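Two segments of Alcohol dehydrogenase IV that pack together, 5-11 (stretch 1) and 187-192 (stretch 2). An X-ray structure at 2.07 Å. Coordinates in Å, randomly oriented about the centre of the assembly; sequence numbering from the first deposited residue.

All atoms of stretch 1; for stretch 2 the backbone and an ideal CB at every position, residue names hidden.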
ATOM      1  N   SER A   5     -22.431   4.228   4.865  1.00 37.36           N
ATOM      2  CA  SER A   5     -21.578   4.150   3.661  1.00 34.53           C
ATOM      3  C   SER A   5     -20.096   4.007   4.009  1.00 33.86           C
ATOM      4  O   SER A   5     -19.710   4.103   5.163  1.00 37.16           O
ATOM      5  CB  SER A   5     -21.799   5.384   2.774  1.00 35.37           C
ATOM      6  OG  SER A   5     -21.442   6.583   3.444  1.00 25.42           O
ATOM      7  N   LEU A   6     -19.270   3.749   3.002  1.00 31.84           N
ATOM      8  CA  LEU A   6     -17.854   3.554   3.213  1.00 28.20           C
ATOM      9  C   LEU A   6     -17.171   4.767   3.872  1.00 28.47           C
ATOM     10  O   LEU A   6     -17.257   5.904   3.384  1.00 26.36           O
ATOM     11  CB  LEU A   6     -17.161   3.235   1.888  1.00 30.20           C
ATOM     12  CG  LEU A   6     -15.663   2.917   1.967  1.00 27.30           C
ATOM     13  CD1 LEU A   6     -15.388   1.888   3.059  1.00 29.89           C
ATOM     14  CD2 LEU A   6     -15.158   2.426   0.599  1.00 30.58           C
ATOM     15  N   ALA A   7     -16.482   4.512   4.965  1.00 26.96           N
ATOM     16  CA  ALA A   7     -15.795   5.549   5.681  1.00 26.75           C
ATOM     17  C   ALA A   7     -14.560   4.988   6.308  1.00 27.61           C
ATOM     18  O   ALA A   7     -14.612   3.938   6.938  1.00 30.41           O
ATOM     19  CB  ALA A   7     -16.703   6.132   6.741  1.00 26.14           C
ATOM     20  N   PHE A   8     -13.432   5.676   6.125  1.00 26.80           N
ATOM     21  CA  PHE A   8     -12.186   5.283   6.735  1.00 23.16           C
ATOM     22  C   PHE A   8     -11.141   6.397   6.750  1.00 23.17           C
ATOM     23  O   PHE A   8     -11.267   7.417   6.065  1.00 21.48           O
ATOM     24  CB  PHE A   8     -11.599   4.020   6.061  1.00 26.38           C
ATOM     25  CG  PHE A   8     -11.223   4.204   4.608  1.00 29.05           C
ATOM     26  CD1 PHE A   8     -12.132   3.898   3.590  1.00 20.21           C
ATOM     27  CD2 PHE A   8      -9.926   4.614   4.248  1.00 29.26           C
ATOM     28  CE1 PHE A   8     -11.765   4.056   2.238  1.00 28.09           C
ATOM     29  CE2 PHE A   8      -9.575   4.804   2.891  1.00 25.84           C
ATOM     30  CZ  PHE A   8     -10.466   4.499   1.903  1.00 16.51           C
ATOM     31  N   ASN A   9     -10.159   6.220   7.622  1.00 26.42           N
ATOM     32  CA  ASN A   9      -9.017   7.104   7.752  1.00 27.72           C
ATOM     33  C   ASN A   9      -7.787   6.190   7.702  1.00 29.18           C
ATOM     34  O   ASN A   9      -7.542   5.392   8.629  1.00 31.13           O
ATOM     35  CB  ASN A   9      -9.108   7.862   9.085  1.00 31.33           C
ATOM     36  CG  ASN A   9      -8.049   8.976   9.219  1.00 35.07           C
ATOM     37  OD1 ASN A   9      -6.953   8.875   8.679  1.00 42.66           O
ATOM     38  ND2 ASN A   9      -8.383  10.023   9.980  1.00 32.88           N
ATOM     39  N   HIS A  10      -7.043   6.254   6.608  1.00 27.06           N
ATOM     40  CA  HIS A  10      -5.953   5.321   6.389  1.00 25.91           C
ATOM     41  C   HIS A  10      -4.597   6.033   6.317  1.00 24.95           C
ATOM     42  O   HIS A  10      -4.413   7.000   5.557  1.00 25.40           O
ATOM     43  CB  HIS A  10      -6.194   4.514   5.100  1.00 27.23           C
ATOM     44  CG  HIS A  10      -5.073   3.588   4.758  1.00 28.95           C
ATOM     45  ND1 HIS A  10      -5.045   2.277   5.172  1.00 31.10           N
ATOM     46  CD2 HIS A  10      -3.898   3.806   4.121  1.00 24.82           C
ATOM     47  CE1 HIS A  10      -3.902   1.726   4.804  1.00 28.13           C
ATOM     48  NE2 HIS A  10      -3.198   2.630   4.149  1.00 28.94           N
ATOM     49  N   ASP A  11      -3.653   5.536   7.088  1.00 23.26           N
ATOM     50  CA  ASP A  11      -2.282   6.031   7.046  1.00 25.04           C
ATOM     51  C   ASP A  11      -1.422   5.065   6.263  1.00 27.13           C
ATOM     52  O   ASP A  11      -1.182   3.939   6.703  1.00 29.95           O
ATOM     53  CB  ASP A  11      -1.712   6.166   8.441  1.00 26.92           C
ATOM     54  CG  ASP A  11      -2.394   7.251   9.233  1.00 33.16           C
ATOM     55  OD1 ASP A  11      -2.248   8.441   8.878  1.00 38.85           O
ATOM     56  OD2 ASP A  11      -3.078   6.916  10.201  1.00 40.62           O
ATOM     57  N   UNK A 187      -9.610  -1.758  10.679  1.00 24.75           N
ATOM     58  CA  UNK A 187      -9.739  -2.433   9.425  1.00 25.42           C
ATOM     59  C   UNK A 187     -10.283  -1.431   8.406  1.00 24.43           C
ATOM     60  O   UNK A 187     -11.191  -0.646   8.710  1.00 24.07           O
ATOM     61  CB  UNK A 187     -10.640  -3.663   9.551  1.00 25.42           C
ATOM     62  N   UNK A 188      -9.742  -1.463   7.198  1.00 24.50           N
ATOM     63  CA  UNK A 188     -10.282  -0.618   6.089  1.00 22.39           C
ATOM     64  C   UNK A 188     -10.035  -1.378   4.769  1.00 22.58           C
ATOM     65  O   UNK A 188      -9.445  -2.442   4.798  1.00 22.74           O
ATOM     66  CB  UNK A 188      -9.622   0.762   6.057  1.00 22.39           C
ATOM     67  N   UNK A 189     -10.521  -0.850   3.625  1.00 23.67           N
ATOM     68  CA  UNK A 189     -10.416  -1.631   2.393  1.00 22.54           C
ATOM     69  C   UNK A 189      -9.020  -1.856   1.887  1.00 25.00           C
ATOM     70  O   UNK A 189      -8.787  -2.845   1.169  1.00 24.81           O
ATOM     71  CB  UNK A 189     -11.222  -0.946   1.288  1.00 22.54           C
ATOM     72  N   UNK A 190      -8.092  -0.961   2.244  1.00 25.82           N
ATOM     73  CA  UNK A 190      -6.709  -1.049   1.789  1.00 22.43           C
ATOM     74  C   UNK A 190      -5.949  -2.073   2.617  1.00 25.71           C
ATOM     75  O   UNK A 190      -5.330  -2.977   2.056  1.00 24.33           O
ATOM     76  CB  UNK A 190      -6.024   0.317   1.869  1.00 22.43           C
ATOM     77  N   UNK A 191      -5.964  -1.942   3.955  1.00 24.86           N
ATOM     78  CA  UNK A 191      -5.302  -2.956   4.753  1.00 26.12           C
ATOM     79  C   UNK A 191      -5.961  -4.354   4.551  1.00 28.32           C
ATOM     80  O   UNK A 191      -5.293  -5.376   4.672  1.00 28.41           O
ATOM     81  CB  UNK A 191      -5.339  -2.552   6.228  1.00 26.12           C
ATOM     82  N   UNK A 192      -7.254  -4.368   4.204  1.00 24.20           N
ATOM     83  CA  UNK A 192      -7.943  -5.610   3.889  1.00 23.78           C
ATOM     84  C   UNK A 192      -7.340  -6.268   2.643  1.00 25.57           C
ATOM     85  O   UNK A 192      -7.043  -7.468   2.654  1.00 25.16           O
ATOM     86  CB  UNK A 192      -9.437  -5.350   3.684  1.00 23.78           C
TER

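Position 187 lies beyond the reach of stretch 1: nothing there comes within 5.5 Å of its ideal CB, so the contact hardly constrains the choice and many side chains would do. The deposited residue is Ala187, whose methyl group takes no part in the packing.

At position 188 the CA-to-CB bond points toward the strand, and the ideal CB sits 3.8 Å from Phe8 CB and 4.9 Å from His10 ND1. The phi/psi of -149/176 is extended, while the residues that follow turn into a helix, whose first amides lack acceptors within the helix itself. Ser, Thr, Asn or Asp could cap the amides; Asp alone of these offers two acceptor oxygens, one for the amides and one for an imidazole N-H. It is Asp188, with chi1 at 69° (p), and its two oxygens serve both needs. Asp188 OD2 accepts from His10 ND1 at 2.7 Å, near the plane of the imidazole, with an N-H...acceptor angle of 156°. Asp188 OD1 caps the helix, accepting from the N of residue 191 at 2.8 Å and, weakly, from the N of residue 190, also at 2.8 Å.

Position 189 opens the helix with phi -67, an angle proline accepts, and in a first turn its missing amide hydrogen costs little. Its CA-to-CB bond points toward stretch 1, and its ideal CB is 5.1 Å from Phe8 CE1 and 5.2 Å from Leu6 CD2, so an apolar side chain that reaches a little past CB fits; Pro or Val would do, whereas Ala would stop short of contact. Pro189 places its CD over one face of the Phe8 ring, 4.2 Å from the ring centroid in a CH-pi contact, while its CG meets Leu6 CD1 at 3.8 Å.

Position 190 points toward stretch 1, its ideal CB 3.9 Å from His10 CE1, with the Phe8 ring farther out. Leu, Ile or Met could span the two rings. Ile190, chi1 -62° (m) and chi2 160° (t), lays CD1 over a face of the imidazole, 4.1 Å from its centroid, and the same atom approaches Phe8 CE2 at 4.1 Å.

At position 191 CA-to-CB runs sideways, 4.7 Å from His10 CE1 at the ideal CB. Several polar side chains could turn back along the helix start, where the amide of 188 is a donor that such a side chain could reach. Asn191, chi1 57° (p), supplies an acceptor: Asp188 N donates to Asn191 OD1 at 2.8 Å, a bond that reinforces the turn.

Position 192 is again out of reach, leaving the choice open. Ala192 suits a helix, and its N donates to Asp188 O at 3.0 Å.

Stretch 2 (187-192) ADPINA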
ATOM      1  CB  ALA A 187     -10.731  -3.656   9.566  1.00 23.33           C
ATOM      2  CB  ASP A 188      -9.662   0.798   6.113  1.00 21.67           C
ATOM      3  CG  ASP A 188      -8.161   0.813   5.748  1.00 32.52           C
ATOM      4  OD1 ASP A 188      -7.757   0.074   4.807  1.00 25.56           O
ATOM      5  OD2 ASP A 188      -7.402   1.621   6.378  1.00 26.61           O
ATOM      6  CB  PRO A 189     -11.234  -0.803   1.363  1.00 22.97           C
ATOM      7  CG  PRO A 189     -12.192  -0.028   2.173  1.00 25.13           C
ATOM      8  CD  PRO A 189     -11.500   0.260   3.495  1.00 26.49           C
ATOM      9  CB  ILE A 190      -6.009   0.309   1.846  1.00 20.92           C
ATOM     10  CG1 ILE A 190      -6.724   1.278   0.904  1.00 23.89           C
ATOM     11  CG2 ILE A 190      -4.486   0.151   1.450  1.00 20.03           C
ATOM     12  CD1 ILE A 190      -6.486   2.721   1.176  1.00 21.92           C
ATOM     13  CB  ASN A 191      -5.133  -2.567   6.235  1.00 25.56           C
ATOM     14  CG  ASN A 191      -6.447  -2.221   6.938  1.00 25.98           C
ATOM     15  OD1 ASN A 191      -7.403  -2.981   6.898  1.00 24.60           O
ATOM     16  ND2 ASN A 191      -6.433  -1.114   7.707  1.00 24.32           N
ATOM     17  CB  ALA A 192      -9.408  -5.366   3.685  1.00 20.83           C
TER
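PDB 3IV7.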